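Local atomic coordinates of alanine dehydrogenase (Archaeoglobus fulgidus, PDB entry 1OMO), a protein that catalyses the reversible, NAD-dependent oxidative deamination of L-alanine to pyruvate and ammonium, working as a homodimer. Residues 16-21 with 144-149; 26-31 with 293-298; 202-207 with 228-233; 210-215 with 284-289; 236-241 with 262-267. All coordinates share one frame; numbering follows the deposited sequence.

Interaction 1 of 5, residues 16-21 with 144-149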
# COMPACT_ATOMS: atom_id res chain seq x y z
N SER A 16 -5.07 9.14 -23.80
CA SER A 16 -4.28 9.29 -25.01
C SER A 16 -2.81 9.19 -24.61
O SER A 16 -2.47 9.53 -23.48
CB SER A 16 -4.54 10.69 -25.58
OG SER A 16 -3.96 10.79 -26.84
N MET A 17 -1.94 8.77 -25.52
CA MET A 17 -0.52 8.70 -25.18
C MET A 17 -0.10 10.14 -24.92
O MET A 17 0.72 10.40 -24.05
CB MET A 17 0.31 8.13 -26.33
CG MET A 17 1.84 8.33 -26.15
SD MET A 17 2.47 7.64 -24.62
CE MET A 17 2.75 5.91 -25.00
N ASP A 18 -0.68 11.08 -25.66
CA ASP A 18 -0.36 12.48 -25.45
C ASP A 18 -0.85 12.92 -24.08
O ASP A 18 -0.14 13.59 -23.36
CB ASP A 18 -0.99 13.33 -26.56
CG ASP A 18 -0.15 13.35 -27.82
OD1 ASP A 18 -0.66 12.98 -28.89
OD2 ASP A 18 1.03 13.76 -27.75
N GLU A 19 -2.07 12.54 -23.70
CA GLU A 19 -2.56 12.92 -22.39
C GLU A 19 -1.61 12.34 -21.33
O GLU A 19 -1.21 13.01 -20.40
CB GLU A 19 -3.98 12.39 -22.15
CG GLU A 19 -5.07 13.12 -22.90
CD GLU A 19 -6.43 12.48 -22.68
OE1 GLU A 19 -6.53 11.24 -22.91
OE2 GLU A 19 -7.37 13.21 -22.29
N ALA A 20 -1.25 11.07 -21.52
CA ALA A 20 -0.35 10.38 -20.60
C ALA A 20 0.98 11.11 -20.51
O ALA A 20 1.53 11.27 -19.42
CB ALA A 20 -0.12 8.92 -21.07
N MET A 21 1.49 11.57 -21.66
CA MET A 21 2.76 12.29 -21.68
C MET A 21 2.71 13.62 -20.95
O MET A 21 3.66 13.98 -20.25
CB MET A 21 3.24 12.52 -23.13
CG MET A 21 3.95 11.28 -23.72
SD MET A 21 4.27 11.26 -25.50
CE MET A 21 5.76 12.16 -25.52
N LEU A 144 7.91 8.09 -28.18
CA LEU A 144 9.00 8.73 -28.88
C LEU A 144 8.60 9.37 -30.21
O LEU A 144 9.13 10.44 -30.59
CB LEU A 144 10.15 7.72 -29.11
CG LEU A 144 10.95 7.25 -27.89
CD1 LEU A 144 11.82 6.05 -28.25
CD2 LEU A 144 11.84 8.41 -27.39
N ARG A 145 7.68 8.77 -30.94
CA ARG A 145 7.33 9.42 -32.17
C ARG A 145 6.45 10.63 -31.92
O ARG A 145 6.14 11.36 -32.83
CB ARG A 145 6.73 8.45 -33.19
CG ARG A 145 5.47 7.79 -32.82
CD ARG A 145 5.08 6.92 -33.99
NE ARG A 145 3.74 6.39 -33.82
CZ ARG A 145 2.93 6.14 -34.84
NH1 ARG A 145 3.31 6.38 -36.08
NH2 ARG A 145 1.73 5.61 -34.61
N ARG A 146 6.07 10.88 -30.68
CA ARG A 146 5.29 12.08 -30.42
C ARG A 146 6.33 13.19 -30.31
O ARG A 146 6.02 14.35 -30.44
CB ARG A 146 4.53 12.00 -29.09
CG ARG A 146 3.05 11.68 -29.22
CD ARG A 146 2.83 10.36 -29.89
NE ARG A 146 1.43 9.96 -29.83
CZ ARG A 146 0.99 8.74 -30.16
NH1 ARG A 146 -0.31 8.47 -30.07
NH2 ARG A 146 1.85 7.81 -30.56
N VAL A 147 7.58 12.83 -30.08
CA VAL A 147 8.58 13.87 -29.92
C VAL A 147 9.68 13.92 -30.96
O VAL A 147 10.43 14.90 -31.03
CB VAL A 147 9.22 13.81 -28.48
CG1 VAL A 147 8.18 14.26 -27.42
CG2 VAL A 147 9.67 12.40 -28.14
N PHE A 148 9.78 12.89 -31.79
CA PHE A 148 10.80 12.86 -32.83
C PHE A 148 10.26 12.24 -34.10
O PHE A 148 9.42 11.34 -34.07
CB PHE A 148 12.02 12.02 -32.44
CG PHE A 148 12.85 12.57 -31.32
CD1 PHE A 148 12.75 12.01 -30.05
CD2 PHE A 148 13.78 13.59 -31.54
CE1 PHE A 148 13.57 12.43 -29.01
CE2 PHE A 148 14.60 14.02 -30.51
CZ PHE A 148 14.50 13.43 -29.23
N ASP A 149 10.75 12.72 -35.23
CA ASP A 149 10.35 12.11 -36.46
C ASP A 149 11.38 10.99 -36.50
O ASP A 149 12.57 11.25 -36.49
CB ASP A 149 10.53 13.07 -37.63
CG ASP A 149 9.24 13.77 -37.99
OD1 ASP A 149 8.19 13.06 -38.04
OD2 ASP A 149 9.26 15.01 -38.21
O HOH W 1 -2.01 10.44 -28.47

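Interaction 2 of 5, residues 26-31 with 293-298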
# COMPACT_ATOMS: atom_id res chain seq x y z
N GLU A 26 4.19 16.67 -16.00
CA GLU A 26 3.81 17.56 -14.89
C GLU A 26 4.05 16.85 -13.54
O GLU A 26 4.50 17.46 -12.58
CB GLU A 26 2.34 17.99 -15.07
CG GLU A 26 1.79 18.91 -14.00
CD GLU A 26 2.51 20.26 -13.88
OE1 GLU A 26 2.04 21.09 -13.09
OE2 GLU A 26 3.54 20.50 -14.57
N ALA A 27 3.79 15.55 -13.49
CA ALA A 27 4.04 14.78 -12.28
C ALA A 27 5.50 14.89 -11.91
O ALA A 27 5.82 15.14 -10.76
CB ALA A 27 3.69 13.31 -12.49
N PHE A 28 6.40 14.70 -12.87
CA PHE A 28 7.82 14.82 -12.53
C PHE A 28 8.13 16.23 -12.05
O PHE A 28 8.83 16.43 -11.07
CB PHE A 28 8.72 14.53 -13.73
CG PHE A 28 8.89 13.08 -14.03
CD1 PHE A 28 9.12 12.16 -13.01
CD2 PHE A 28 8.79 12.63 -15.33
CE1 PHE A 28 9.24 10.81 -13.28
CE2 PHE A 28 8.91 11.27 -15.62
CZ PHE A 28 9.14 10.37 -14.58
N ARG A 29 7.62 17.22 -12.78
CA ARG A 29 7.85 18.62 -12.42
C ARG A 29 7.37 18.87 -10.97
O ARG A 29 8.16 19.31 -10.12
CB ARG A 29 7.10 19.51 -13.43
CG ARG A 29 7.35 20.98 -13.25
CD ARG A 29 6.40 21.81 -14.14
NE ARG A 29 6.16 23.09 -13.48
CZ ARG A 29 5.14 23.35 -12.65
NH1 ARG A 29 4.24 22.41 -12.38
NH2 ARG A 29 5.07 24.54 -12.05
N LEU A 30 6.11 18.53 -10.67
CA LEU A 30 5.59 18.72 -9.31
C LEU A 30 6.39 18.01 -8.21
O LEU A 30 6.70 18.60 -7.18
CB LEU A 30 4.12 18.29 -9.22
CG LEU A 30 3.15 19.12 -10.06
CD1 LEU A 30 1.81 18.44 -10.12
CD2 LEU A 30 3.03 20.52 -9.45
N TYR A 31 6.77 16.75 -8.42
CA TYR A 31 7.50 16.05 -7.38
C TYR A 31 8.85 16.70 -7.12
O TYR A 31 9.28 16.80 -5.98
CB TYR A 31 7.70 14.56 -7.71
CG TYR A 31 8.25 13.77 -6.53
CD1 TYR A 31 7.81 14.04 -5.24
CD2 TYR A 31 9.15 12.73 -6.71
CE1 TYR A 31 8.24 13.30 -4.15
CE2 TYR A 31 9.60 11.96 -5.60
CZ TYR A 31 9.13 12.25 -4.32
OH TYR A 31 9.49 11.50 -3.21
N LEU A 293 7.19 5.28 -11.12
CA LEU A 293 6.88 5.94 -9.85
C LEU A 293 5.38 6.06 -9.58
O LEU A 293 4.60 6.26 -10.51
CB LEU A 293 7.51 7.33 -9.84
CG LEU A 293 8.86 7.57 -10.53
CD1 LEU A 293 9.18 9.08 -10.48
CD2 LEU A 293 9.95 6.78 -9.88
N ALA A 294 4.98 5.96 -8.32
CA ALA A 294 3.55 6.08 -8.00
C ALA A 294 2.97 7.42 -8.50
O ALA A 294 1.82 7.48 -8.92
CB ALA A 294 3.29 5.90 -6.48
N ILE A 295 3.75 8.49 -8.49
CA ILE A 295 3.18 9.75 -8.97
C ILE A 295 2.73 9.64 -10.43
O ILE A 295 1.78 10.31 -10.81
CB ILE A 295 4.13 10.97 -8.76
CG1 ILE A 295 5.48 10.74 -9.46
CG2 ILE A 295 4.33 11.22 -7.29
CD1 ILE A 295 6.35 11.98 -9.59
N GLN A 296 3.37 8.77 -11.22
CA GLN A 296 2.96 8.59 -12.63
C GLN A 296 1.62 7.84 -12.71
O GLN A 296 0.76 8.16 -13.54
CB GLN A 296 4.04 7.83 -13.45
CG GLN A 296 5.42 8.53 -13.50
CD GLN A 296 6.60 7.68 -14.07
OE1 GLN A 296 6.85 6.57 -13.64
NE2 GLN A 296 7.33 8.25 -15.02
N ASP A 297 1.43 6.85 -11.84
CA ASP A 297 0.19 6.07 -11.85
C ASP A 297 -0.99 6.95 -11.37
O ASP A 297 -2.06 6.91 -11.94
CB ASP A 297 0.35 4.82 -10.97
CG ASP A 297 1.45 3.92 -11.46
OD1 ASP A 297 1.43 3.62 -12.67
OD2 ASP A 297 2.33 3.50 -10.66
N VAL A 298 -0.80 7.76 -10.33
CA VAL A 298 -1.90 8.62 -9.88
C VAL A 298 -2.24 9.72 -10.91
O VAL A 298 -3.43 9.91 -11.26
CB VAL A 298 -1.61 9.27 -8.51
CG1 VAL A 298 -2.77 10.19 -8.11
CG2 VAL A 298 -1.44 8.17 -7.44

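Interaction 3 of 5, residues 202-207 with 228-233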
# COMPACT_ATOMS: atom_id res chain seq x y z
N VAL A 202 24.03 -5.03 -23.57
CA VAL A 202 24.61 -4.02 -24.44
C VAL A 202 26.05 -3.80 -24.01
O VAL A 202 26.32 -3.56 -22.84
CB VAL A 202 23.83 -2.66 -24.36
CG1 VAL A 202 24.56 -1.56 -25.16
CG2 VAL A 202 22.45 -2.84 -24.91
N LYS A 203 26.97 -3.89 -24.97
CA LYS A 203 28.39 -3.68 -24.67
C LYS A 203 28.78 -2.23 -24.79
O LYS A 203 28.28 -1.53 -25.66
CB LYS A 203 29.25 -4.53 -25.62
CG LYS A 203 29.28 -5.99 -25.22
CD LYS A 203 30.08 -6.91 -26.18
CE LYS A 203 30.24 -8.29 -25.52
NZ LYS A 203 30.67 -9.44 -26.40
N ALA A 204 29.68 -1.77 -23.93
CA ALA A 204 30.12 -0.38 -23.99
C ALA A 204 30.68 -0.01 -25.36
O ALA A 204 30.30 1.00 -25.94
CB ALA A 204 31.16 -0.08 -22.90
N GLU A 205 31.56 -0.83 -25.90
CA GLU A 205 32.16 -0.51 -27.19
C GLU A 205 31.13 -0.40 -28.31
O GLU A 205 31.44 0.08 -29.38
CB GLU A 205 33.25 -1.53 -27.56
CG GLU A 205 32.72 -2.84 -28.12
CD GLU A 205 33.48 -4.05 -27.62
OE1 GLU A 205 33.64 -4.19 -26.39
OE2 GLU A 205 33.90 -4.88 -28.46
N TRP A 206 29.90 -0.85 -28.07
CA TRP A 206 28.87 -0.74 -29.09
C TRP A 206 28.19 0.65 -29.02
O TRP A 206 27.52 1.07 -29.96
CB TRP A 206 27.78 -1.81 -28.88
CG TRP A 206 28.22 -3.25 -28.93
CD1 TRP A 206 29.44 -3.74 -29.31
CD2 TRP A 206 27.42 -4.40 -28.62
NE1 TRP A 206 29.45 -5.11 -29.26
CE2 TRP A 206 28.23 -5.55 -28.84
CE3 TRP A 206 26.10 -4.57 -28.17
CZ2 TRP A 206 27.76 -6.85 -28.63
CZ3 TRP A 206 25.64 -5.87 -27.96
CH2 TRP A 206 26.47 -6.99 -28.19
N VAL A 207 28.36 1.36 -27.91
CA VAL A 207 27.68 2.64 -27.77
C VAL A 207 28.50 3.82 -28.25
O VAL A 207 29.60 4.06 -27.75
CB VAL A 207 27.24 2.92 -26.32
CG1 VAL A 207 26.45 4.25 -26.25
CG2 VAL A 207 26.37 1.77 -25.80
N VAL A 228 28.48 -2.17 -17.31
CA VAL A 228 28.72 -1.12 -16.34
C VAL A 228 29.65 -0.03 -16.89
O VAL A 228 29.57 1.13 -16.46
CB VAL A 228 29.28 -1.73 -15.05
CG1 VAL A 228 29.72 -0.66 -14.13
CG2 VAL A 228 28.18 -2.53 -14.35
N GLU A 229 30.53 -0.35 -17.84
CA GLU A 229 31.44 0.66 -18.38
C GLU A 229 30.66 1.79 -19.08
O GLU A 229 31.20 2.88 -19.28
CB GLU A 229 32.44 0.04 -19.38
CG GLU A 229 33.53 -0.86 -18.77
CD GLU A 229 34.53 -0.10 -17.88
OE1 GLU A 229 34.92 1.02 -18.24
OE2 GLU A 229 34.96 -0.64 -16.83
N ILE A 230 29.43 1.52 -19.50
CA ILE A 230 28.61 2.55 -20.14
C ILE A 230 28.21 3.53 -19.04
O ILE A 230 28.23 4.73 -19.24
CB ILE A 230 27.29 1.95 -20.75
CG1 ILE A 230 27.63 0.93 -21.83
CG2 ILE A 230 26.43 3.04 -21.34
CD1 ILE A 230 26.41 0.15 -22.37
N LEU A 231 27.87 3.01 -17.86
CA LEU A 231 27.46 3.84 -16.74
C LEU A 231 28.55 4.82 -16.32
O LEU A 231 28.28 6.02 -16.12
CB LEU A 231 27.04 2.98 -15.53
CG LEU A 231 25.80 2.07 -15.70
CD1 LEU A 231 25.47 1.35 -14.36
CD2 LEU A 231 24.63 2.92 -16.17
N LYS A 232 29.77 4.32 -16.21
CA LYS A 232 30.93 5.15 -15.82
C LYS A 232 31.16 6.37 -16.70
O LYS A 232 31.61 7.43 -16.26
CB LYS A 232 32.21 4.31 -15.87
CG LYS A 232 32.25 3.17 -14.92
CD LYS A 232 33.54 2.43 -15.11
CE LYS A 232 33.64 1.25 -14.19
NZ LYS A 232 34.95 0.56 -14.34
N LYS A 233 30.86 6.19 -17.98
CA LYS A 233 31.08 7.17 -19.04
C LYS A 233 29.87 8.04 -19.39
O LYS A 233 29.93 8.82 -20.35
CB LYS A 233 31.58 6.37 -20.27
CG LYS A 233 31.24 6.89 -21.66
CD LYS A 233 31.73 5.91 -22.78
CE LYS A 233 30.88 4.65 -22.87
NZ LYS A 233 30.90 4.00 -24.25
O HOH W 2 31.52 5.88 -26.71

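Interaction 4 of 5, residues 210-215 with 284-289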
# COMPACT_ATOMS: atom_id res chain seq x y z
N GLY A 210 27.16 10.68 -28.06
CA GLY A 210 25.88 11.32 -28.36
C GLY A 210 24.64 10.47 -28.21
O GLY A 210 23.51 10.93 -28.46
N THR A 211 24.81 9.22 -27.83
CA THR A 211 23.65 8.36 -27.69
C THR A 211 22.87 8.64 -26.40
O THR A 211 23.45 8.88 -25.34
CB THR A 211 24.05 6.86 -27.65
OG1 THR A 211 24.87 6.55 -28.78
CG2 THR A 211 22.78 5.99 -27.65
N HIS A 212 21.55 8.63 -26.52
CA HIS A 212 20.72 8.76 -25.35
C HIS A 212 20.09 7.39 -25.12
O HIS A 212 19.45 6.86 -26.01
CB HIS A 212 19.57 9.74 -25.51
CG HIS A 212 18.58 9.59 -24.43
ND1 HIS A 212 18.89 9.83 -23.11
CD2 HIS A 212 17.35 9.01 -24.43
CE1 HIS A 212 17.90 9.40 -22.34
NE2 HIS A 212 16.96 8.90 -23.12
N ILE A 213 20.25 6.82 -23.93
CA ILE A 213 19.71 5.51 -23.65
C ILE A 213 18.52 5.55 -22.68
O ILE A 213 18.62 6.07 -21.56
CB ILE A 213 20.77 4.58 -23.04
CG1 ILE A 213 22.01 4.53 -23.91
CG2 ILE A 213 20.21 3.14 -22.89
CD1 ILE A 213 23.14 3.75 -23.26
N ASN A 214 17.40 5.02 -23.12
CA ASN A 214 16.27 4.93 -22.22
C ASN A 214 16.47 3.52 -21.66
O ASN A 214 16.26 2.54 -22.38
CB ASN A 214 14.95 5.02 -22.98
CG ASN A 214 14.36 6.41 -22.98
OD1 ASN A 214 14.89 7.33 -22.36
ND2 ASN A 214 13.27 6.57 -23.68
N ALA A 215 16.96 3.42 -20.42
CA ALA A 215 17.18 2.11 -19.80
C ALA A 215 15.91 1.79 -19.00
O ALA A 215 15.75 2.27 -17.87
CB ALA A 215 18.40 2.16 -18.89
N GLU A 284 28.49 13.72 -25.15
CA GLU A 284 28.09 12.88 -24.03
C GLU A 284 27.06 11.80 -24.28
O GLU A 284 26.21 11.87 -25.18
CB GLU A 284 27.66 13.74 -22.84
CG GLU A 284 26.46 14.65 -23.05
CD GLU A 284 26.18 15.48 -21.81
OE1 GLU A 284 25.36 16.42 -21.85
OE2 GLU A 284 26.79 15.18 -20.76
N ILE A 285 27.18 10.76 -23.47
CA ILE A 285 26.23 9.66 -23.52
C ILE A 285 25.27 9.91 -22.37
O ILE A 285 25.72 10.03 -21.24
CB ILE A 285 26.91 8.29 -23.28
CG1 ILE A 285 27.82 7.98 -24.47
CG2 ILE A 285 25.80 7.21 -23.04
CD1 ILE A 285 28.60 6.65 -24.38
N THR A 286 23.98 10.01 -22.65
CA THR A 286 23.01 10.22 -21.57
C THR A 286 22.22 8.95 -21.31
O THR A 286 22.02 8.12 -22.21
CB THR A 286 22.02 11.42 -21.87
OG1 THR A 286 21.46 11.27 -23.19
CG2 THR A 286 22.73 12.77 -21.74
N ILE A 287 21.80 8.79 -20.05
CA ILE A 287 21.01 7.66 -19.65
C ILE A 287 19.84 8.05 -18.76
O ILE A 287 19.99 8.79 -17.81
CB ILE A 287 21.81 6.59 -18.84
CG1 ILE A 287 22.85 5.87 -19.70
CG2 ILE A 287 20.81 5.52 -18.31
CD1 ILE A 287 23.77 4.93 -18.88
N PHE A 288 18.65 7.56 -19.10
CA PHE A 288 17.49 7.76 -18.27
C PHE A 288 17.20 6.36 -17.65
O PHE A 288 16.82 5.42 -18.35
CB PHE A 288 16.27 8.22 -19.07
CG PHE A 288 14.97 8.18 -18.28
CD1 PHE A 288 13.87 7.47 -18.74
CD2 PHE A 288 14.86 8.85 -17.07
CE1 PHE A 288 12.68 7.44 -18.01
CE2 PHE A 288 13.68 8.84 -16.35
CZ PHE A 288 12.58 8.13 -16.81
N ASP A 289 17.41 6.25 -16.34
CA ASP A 289 17.16 5.05 -15.56
C ASP A 289 15.72 5.10 -15.03
O ASP A 289 15.42 5.80 -14.06
CB ASP A 289 18.13 4.99 -14.38
CG ASP A 289 18.26 3.61 -13.81
OD1 ASP A 289 19.16 3.40 -12.99
OD2 ASP A 289 17.46 2.72 -14.18
O HOH W 3 15.84 0.86 -15.56

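Interaction 5 of 5, residues 236-241 with 262-267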
# COMPACT_ATOMS: atom_id res chain seq x y z
N ILE A 236 24.02 10.08 -16.01
CA ILE A 236 22.87 9.26 -15.62
C ILE A 236 21.75 10.10 -15.01
O ILE A 236 21.96 10.86 -14.08
CB ILE A 236 23.31 8.19 -14.59
CG1 ILE A 236 24.53 7.42 -15.12
CG2 ILE A 236 22.16 7.20 -14.31
CD1 ILE A 236 25.17 6.52 -14.05
N VAL A 237 20.56 9.97 -15.55
CA VAL A 237 19.44 10.70 -15.01
C VAL A 237 18.40 9.67 -14.56
O VAL A 237 17.81 8.96 -15.39
CB VAL A 237 18.86 11.69 -16.07
CG1 VAL A 237 17.56 12.39 -15.55
CG2 VAL A 237 19.90 12.77 -16.34
N VAL A 238 18.17 9.59 -13.25
CA VAL A 238 17.22 8.62 -12.77
C VAL A 238 15.80 9.16 -12.58
O VAL A 238 15.50 10.34 -12.68
CB VAL A 238 17.66 7.94 -11.44
CG1 VAL A 238 19.11 7.48 -11.52
CG2 VAL A 238 17.46 8.89 -10.28
N ASP A 239 14.94 8.20 -12.30
CA ASP A 239 13.53 8.31 -12.03
C ASP A 239 13.35 8.87 -10.63
O ASP A 239 12.72 9.90 -10.38
CB ASP A 239 12.97 6.90 -11.98
CG ASP A 239 11.79 6.78 -12.77
OD1 ASP A 239 11.22 5.70 -12.85
OD2 ASP A 239 11.45 7.84 -13.35
N ASP A 240 13.88 8.10 -9.71
CA ASP A 240 13.80 8.36 -8.31
C ASP A 240 15.09 7.81 -7.85
O ASP A 240 15.41 6.66 -8.13
CB ASP A 240 12.65 7.56 -7.73
CG ASP A 240 12.60 7.64 -6.25
OD1 ASP A 240 11.90 8.53 -5.74
OD2 ASP A 240 13.28 6.84 -5.57
N LEU A 241 15.87 8.61 -7.17
CA LEU A 241 17.16 8.13 -6.73
C LEU A 241 17.10 6.81 -5.95
O LEU A 241 17.78 5.85 -6.31
CB LEU A 241 17.87 9.20 -5.90
CG LEU A 241 19.24 8.75 -5.40
CD1 LEU A 241 20.10 8.27 -6.57
CD2 LEU A 241 19.90 9.91 -4.65
N GLU A 262 27.57 10.19 -6.56
CA GLU A 262 28.01 11.37 -7.26
C GLU A 262 27.93 11.05 -8.74
O GLU A 262 27.85 11.94 -9.59
CB GLU A 262 29.43 11.74 -6.83
CG GLU A 262 29.40 12.88 -5.82
CD GLU A 262 30.78 13.40 -5.50
OE1 GLU A 262 31.53 12.63 -4.87
OE2 GLU A 262 31.12 14.55 -5.87
N ASP A 263 27.89 9.76 -9.04
CA ASP A 263 27.80 9.35 -10.42
C ASP A 263 26.40 9.55 -10.99
O ASP A 263 26.17 9.33 -12.19
CB ASP A 263 28.24 7.89 -10.55
CG ASP A 263 29.71 7.70 -10.19
OD1 ASP A 263 30.01 7.23 -9.07
OD2 ASP A 263 30.57 8.04 -11.03
N VAL A 264 25.45 9.93 -10.15
CA VAL A 264 24.12 10.17 -10.68
C VAL A 264 24.02 11.67 -10.81
O VAL A 264 24.22 12.42 -9.84
CB VAL A 264 23.00 9.65 -9.75
CG1 VAL A 264 21.65 10.09 -10.28
CG2 VAL A 264 23.02 8.14 -9.69
N HIS A 265 23.72 12.12 -12.02
CA HIS A 265 23.64 13.54 -12.28
C HIS A 265 22.39 14.28 -11.78
O HIS A 265 22.49 15.39 -11.23
CB HIS A 265 23.80 13.78 -13.79
CG HIS A 265 23.69 15.22 -14.18
ND1 HIS A 265 22.87 15.66 -15.19
CD2 HIS A 265 24.25 16.33 -13.64
CE1 HIS A 265 22.92 16.98 -15.26
NE2 HIS A 265 23.75 17.41 -14.33
N ALA A 266 21.22 13.69 -11.97
CA ALA A 266 20.00 14.35 -11.56
C ALA A 266 18.84 13.37 -11.67
O ALA A 266 19.03 12.26 -12.13
CB ALA A 266 19.76 15.54 -12.50
N THR A 267 17.66 13.78 -11.24
CA THR A 267 16.45 12.97 -11.40
C THR A 267 15.82 13.67 -12.62
O THR A 267 16.16 14.80 -12.94
CB THR A 267 15.45 13.10 -10.23
OG1 THR A 267 15.00 14.46 -10.14
CG2 THR A 267 16.10 12.71 -8.90
O HOH W 4 25.97 10.68 -14.38

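Interaction 1 of 5, residues 16-21 with 144-149
R146, near the end of helix 135-147, lays its side chain against M17, D18 and M21 at the start of helix 17-32, and so joins the helix after the glycine-rich turn of the Rossmann-type NAD domain to a helix from the N-terminal part of the chain. Much of the contact is side chains packing along R146. M17 CB sits over one face of the R146 guanidinium, 3.8 Å from NH1 and offset toward the rim. M21 brings up its sulfur and methyl: SD lies 3.7 Å from R146 CB, while CE reaches V147 CG1 at 3.7 Å. An alanine at M21 would probably leave R146 CB and V147 CG1 without their thioether neighbour and open a gap between the two helices. The charged part is looser. D18 OD1 lies at the guanidinium edge, in its plane, in a long salt bridge of 3.8 Å to R146 NE, with the carboxylate and guanidinium planes 61° apart; the stronger partner of this arginine is E142, one turn back on its own helix, which pairs with NH2. Water completes the polar side. A single molecule accepts from R146 NH1 and from the backbone N of D18, donates to D18 OD1 at 2.9 Å, and lies 2.6 Å from OG of S16, the N-cap residue of helix 17-32.

Interaction 2 of 5, residues 26-31 with 293-298
I295 reaches from the first turn of helix 294-311 to A27 and Y31 on helix 17-32. Its CB carries CG1 between the backbone N and the carbonyl carbon (chi1 57°), and the chain runs on extended to CD1, the atom that does the touching. That methyl sits 3.4 Å from A27 O and 3.5 Å from Y31 CB, with A27 CB a little farther off at 4.2 Å. Beside it, L293 puts CD1 at the edge of the F28 ring, in its plane and 3.3 Å from CE1. L293 is also the N-cap residue, and its backbone N donates to Q296 OE1 at 2.9 Å, a nearly straight bond (167°) that ties the glutamine side chain back to the start of its own helix. The axes of the short helix segments approach to 9.3 Å at an angle of 130°. D297, on the same turn, pairs with the NAD-binding R108 and with K65, the proposed proton donor/acceptor. No hydrogen bond crosses between 26-31 and 293-298, so the contact is van der Waals packing, mostly of apolar groups, with the I295 methyl also against a backbone carbonyl.

Interaction 3 of 5, residues 202-207 with 228-233
V207 O takes a 2.8 Å hydrogen bond from a water that in turn accepts from K233 NZ at 3.2 Å, and this bridge is the clearest polar link between the loop 202-207 and the short helix 228-232. The lysine bends at chi3, and NZ also comes within 3.5 Å of A204 O. Behind this polar bridge the packing is carried by I230. Its CG1 presses on A204, 3.5 Å from CA, and CD1 reaches further in, to 3.8 Å from V202 CG1 and an equal distance from V207 CG2, the isoleucine side chain crossing both valines at about a right angle. A204 CB meets E229 CB as well, at 3.7 Å, while the glutamate carboxylate turns off to pair with K232 on its own helix. D227, just ahead of that helix, holds both sides together: its carboxylate accepts from the backbone N of A204 and of E229. I230 also touches I287 of strand 285-289, so the contact joins a loop and a helix over the parallel sheet of the Rossmann-fold NAD domain.

Interaction 4 of 5, residues 210-215 with 284-289
I213 lies between two backbone bonds to strand 285-289: its N donates to T286 O at 2.8 Å, and its O accepts from F288 N at 2.9 Å in a nearly linear bond (173°). T286 N to T211 O and A215 N to F288 O continue the ladder at either end. H212 adds a side-chain hydrogen bond, ND1 to T286 OG1 at 2.9 Å. The other nitrogen, NE2, donates to N214 OD1 at 2.7 Å, so the imidazole is held at both nitrogens; the asparagine oxygen lies near the ring plane, although the donor stands above the plane of the amide. An alanine at H212 would probably leave N214 OD1 and T286 OG1 without the imidazole, the amide then being held through ND2 on G113 O. The two strands are inner neighbours of the parallel Rossmann-fold sheet. Beyond the bonds, H212 CE1 packs 3.8 Å from F288 CB on the face that meets helix 102-120. On the other face I213 and I287 lie side by side, CB to CG1 4.1 Å, and A215 CB comes 4.2 Å from I287 CG2. At the C-terminal end a water bridges A215 O and D289 OD2, a carboxylate oxygen that also accepts from the backbone N of E249.

Interaction 5 of 5, residues 236-241 with 262-267
V238 N donates to A266 O at 3.0 Å, and H265 N to I236 O at the same length; both donors lie in the plane of the carbonyl they meet. With these two bonds strand 264-267 runs parallel to strand 234-238, the short segments turned 35° against each other. A CA-H...O contact of 3.1 Å from T267 CA to V238 O continues the pairing. V238 CG1, anti to its own carbonyl carbon (chi1 -48°), meets V264 CG1 at 3.8 Å, the two valines crossing at about a right angle, and L241 CD1 comes up to V264 CG2 from beyond the strand end. I236 CD1 rests 3.5 Å from D263 O, an oxygen that also takes a 2.6 Å bond from the water bound to I236 N. Further out, D240 and T267 each cap the helix that follows, and the T267 backbone N donates to E270. D239 OD1 accepts from the backbone N of T291 and of G292, next to the NAD-binding S290. Strand 264-267 is an outermost strand of the parallel sheet, and the turn after strand 234-238 lies beside the cofactor at the sheet's C-terminal end, where a Rossmann fold binds its dinucleotide.

In the fold
Interactions 4 and 5 belong to one parallel sheet and meet where V237 pairs with I287 and D289; backbone bonds dominate both, but interaction 4 is buried inside the sheet whereas interaction 5 lies at the outermost strand and is partly exposed. Interaction 3 packs a loop and short helix onto that sheet, I230 touching I213 of interaction 4, with a lysine and water at its outer side. Interactions 1 and 2 share helix 17-32, with centres about 17 Å apart: the first is partly buried and mixes thioethers with charge and water, the second is buried and mostly apolar. Interaction 2 also touches interaction 5, where L293 and F28 pack on D239.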